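Local coordinates for uncharacterized protein (Vanderwaltozyma polyspora, PDB 5THE) that probably binds guide RNA as part of an Argonaute, this chain being the C-terminal lobe that carries the Piwi domain, at residues N254-I258 with Y467-I471. Residue numbers count along the deposited sequence, not the author numbering.
Sequences NKLLI and YLQEI
Leu256, its CA-to-CB bond directed toward helix 465-475, packs its isobutyl group over Tyr467, Glu470 and Ile471. Glu470 and Ile471 follow Tyr467 by three and four positions, so all three lie toward one side of the helix. Ile471 N bonds helically to Tyr467 O at 3.0 Å. With chi1 t and chi2 p, Leu256 sets CG 3.8 Å from Tyr467 CE1, and CD2 3.5 Å from Glu470 CG and 3.6 Å from Ile471 CG1. The nearest CA atoms are those of Leu256 and Ile471, 7.1 Å apart. Segment 254-258 turns tightly, with Leu257 N hydrogen-bonded to Asn254 O at 2.8 Å and Ile258 N to Lys255 O at 3.0 Å. Tyr467, chi1 t, donates a hydrogen bond from OH to Leu256 O at 3.1 Å. Leu257 CD2 meets Ile471 CD1 at 3.5 Å. Met340 of strand 339-344 touches Tyr467 and Ile471. The contact joins helix and loop beside the central sheet of the RNase H-like Piwi domain. Packing is mainly apolar, and the one hydrogen bond fixes where the tyrosine ring sits against the loop.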
ATOM      1  N   ASN A 254      12.907  -7.107 -11.472  1.00 26.19           N
ATOM      2  CA  ASN A 254      12.779  -7.757 -10.169  1.00 27.49           C
ATOM      3  C   ASN A 254      14.091  -8.362  -9.682  1.00 27.93           C
ATOM      4  O   ASN A 254      14.239  -8.591  -8.474  1.00 31.91           O
ATOM      5  CB  ASN A 254      11.689  -8.830 -10.213  1.00 22.17           C
ATOM      6  CG  ASN A 254      10.296  -8.245 -10.285  1.00 26.28           C
ATOM      7  OD1 ASN A 254      10.035  -7.159  -9.753  1.00 30.29           O
ATOM      8  ND2 ASN A 254       9.387  -8.962 -10.940  1.00 23.03           N
ATOM      9  N   LYS A 255      15.040  -8.621 -10.584  1.00 27.80           N
ATOM     10  CA  LYS A 255      16.343  -9.145 -10.173  1.00 28.39           C
ATOM     11  C   LYS A 255      17.003  -8.239  -9.145  1.00 28.39           C
ATOM     12  O   LYS A 255      17.717  -8.716  -8.254  1.00 31.69           O
ATOM     13  CB  LYS A 255      17.259  -9.307 -11.394  1.00 32.10           C
ATOM     14  CG  LYS A 255      16.826 -10.417 -12.327  1.00 38.27           C
ATOM     15  CD  LYS A 255      17.684 -10.476 -13.558  1.00 45.00           C
ATOM     16  CE  LYS A 255      17.304 -11.669 -14.421  1.00 46.06           C
ATOM     17  NZ  LYS A 255      17.879 -11.539 -15.788  1.00 48.69           N
ATOM     18  N   LEU A 256      16.757  -6.935  -9.244  1.00 24.87           N
ATOM     19  CA  LEU A 256      17.283  -5.993  -8.270  1.00 26.12           C
ATOM     20  C   LEU A 256      16.909  -6.384  -6.850  1.00 29.35           C
ATOM     21  O   LEU A 256      17.661  -6.116  -5.910  1.00 27.48           O
ATOM     22  CB  LEU A 256      16.754  -4.599  -8.587  1.00 32.16           C
ATOM     23  CG  LEU A 256      17.632  -3.443  -8.130  1.00 42.67           C
ATOM     24  CD1 LEU A 256      18.937  -3.420  -8.911  1.00 40.78           C
ATOM     25  CD2 LEU A 256      16.860  -2.151  -8.302  1.00 46.18           C
ATOM     26  N   LEU A 257      15.752  -7.015  -6.669  1.00 25.80           N
ATOM     27  CA  LEU A 257      15.279  -7.379  -5.343  1.00 22.86           C
ATOM     28  C   LEU A 257      15.423  -8.870  -5.070  1.00 28.91           C
ATOM     29  O   LEU A 257      14.696  -9.417  -4.237  1.00 30.77           O
ATOM     30  CB  LEU A 257      13.826  -6.929  -5.171  1.00 25.36           C
ATOM     31  CG  LEU A 257      13.665  -5.418  -4.934  1.00 28.91           C
ATOM     32  CD1 LEU A 257      12.220  -4.987  -5.051  1.00 31.09           C
ATOM     33  CD2 LEU A 257      14.218  -5.066  -3.561  1.00 30.96           C
ATOM     34  N   ILE A 258      16.345  -9.540  -5.760  1.00 29.10           N
ATOM     35  CA  ILE A 258      16.609 -10.958  -5.543  1.00 30.58           C
ATOM     36  C   ILE A 258      18.047 -11.115  -5.072  1.00 32.48           C
ATOM     37  O   ILE A 258      18.977 -10.569  -5.678  1.00 28.65           O
ATOM     38  CB  ILE A 258      16.330 -11.788  -6.809  1.00 30.21           C
ATOM     39  CG1 ILE A 258      14.819 -11.770  -7.096  1.00 27.52           C
ATOM     40  CG2 ILE A 258      16.820 -13.242  -6.648  1.00 26.02           C
ATOM     41  CD1 ILE A 258      14.429 -12.526  -8.336  1.00 34.51           C
ATOM     42  N   TYR A 467      21.848   1.666  -5.996  1.00 26.75           N
ATOM     43  CA  TYR A 467      21.008   0.512  -5.713  1.00 22.86           C
ATOM     44  C   TYR A 467      19.773   0.913  -4.905  1.00 25.74           C
ATOM     45  O   TYR A 467      18.632   0.583  -5.266  1.00 18.88           O
ATOM     46  CB  TYR A 467      21.825  -0.550  -4.974  1.00 23.45           C
ATOM     47  CG  TYR A 467      20.998  -1.712  -4.470  1.00 29.93           C
ATOM     48  CD1 TYR A 467      20.509  -2.664  -5.356  1.00 29.73           C
ATOM     49  CD2 TYR A 467      20.688  -1.845  -3.119  1.00 28.55           C
ATOM     50  CE1 TYR A 467      19.738  -3.718  -4.924  1.00 29.28           C
ATOM     51  CE2 TYR A 467      19.914  -2.911  -2.672  1.00 33.52           C
ATOM     52  CZ  TYR A 467      19.462  -3.853  -3.590  1.00 35.89           C
ATOM     53  OH  TYR A 467      18.676  -4.913  -3.198  1.00 41.71           O
ATOM     54  N   LEU A 468      19.980   1.672  -3.823  1.00 19.37           N
ATOM     55  CA  LEU A 468      18.841   2.049  -2.991  1.00 28.82           C
ATOM     56  C   LEU A 468      17.896   2.979  -3.737  1.00 28.13           C
ATOM     57  O   LEU A 468      16.675   2.879  -3.584  1.00 28.49           O
ATOM     58  CB  LEU A 468      19.314   2.706  -1.695  1.00 27.28           C
ATOM     59  CG  LEU A 468      20.033   1.805  -0.693  1.00 30.45           C
ATOM     60  CD1 LEU A 468      20.244   2.580   0.595  1.00 36.31           C
ATOM     61  CD2 LEU A 468      19.246   0.523  -0.444  1.00 27.01           C
ATOM     62  N   GLN A 469      18.439   3.895  -4.546  1.00 21.89           N
ATOM     63  CA  GLN A 469      17.558   4.825  -5.244  1.00 25.61           C
ATOM     64  C   GLN A 469      16.779   4.118  -6.333  1.00 23.98           C
ATOM     65  O   GLN A 469      15.625   4.474  -6.601  1.00 21.57           O
ATOM     66  CB  GLN A 469      18.360   6.002  -5.814  1.00 19.28           C
ATOM     67  CG  GLN A 469      18.867   6.920  -4.702  1.00 19.45           C
ATOM     68  CD  GLN A 469      19.985   7.865  -5.129  1.00 26.01           C
ATOM     69  OE1 GLN A 469      20.287   8.001  -6.295  1.00 23.16           O
ATOM     70  NE2 GLN A 469      20.606   8.501  -4.173  1.00 28.08           N
ATOM     71  N   GLU A 470      17.380   3.102  -6.955  1.00 20.38           N
ATOM     72  CA  GLU A 470      16.655   2.385  -7.988  1.00 22.21           C
ATOM     73  C   GLU A 470      15.527   1.561  -7.377  1.00 25.46           C
ATOM     74  O   GLU A 470      14.411   1.542  -7.902  1.00 23.16           O
ATOM     75  CB  GLU A 470      17.619   1.499  -8.786  1.00 21.06           C
ATOM     76  CG  GLU A 470      16.991   0.890 -10.036  1.00 23.96           C
ATOM     77  CD  GLU A 470      17.960   0.085 -10.860  1.00 37.50           C
ATOM     78  OE1 GLU A 470      19.154  -0.016 -10.498  1.00 33.88           O
ATOM     79  OE2 GLU A 470      17.511  -0.450 -11.889  1.00 42.62           O
ATOM     80  N   ILE A 471      15.815   0.883  -6.264  1.00 22.04           N
ATOM     81  CA  ILE A 471      14.802   0.119  -5.536  1.00 27.05           C
ATOM     82  C   ILE A 471      13.646   1.014  -5.105  1.00 27.53           C
ATOM     83  O   ILE A 471      12.470   0.689  -5.316  1.00 25.64           O
ATOM     84  CB  ILE A 471      15.449  -0.558  -4.318  1.00 29.48           C
ATOM     85  CG1 ILE A 471      16.211  -1.795  -4.746  1.00 34.20           C
ATOM     86  CG2 ILE A 471      14.423  -0.859  -3.235  1.00 35.10           C
ATOM     87  CD1 ILE A 471      16.658  -2.524  -3.560  1.00 49.26           C
TER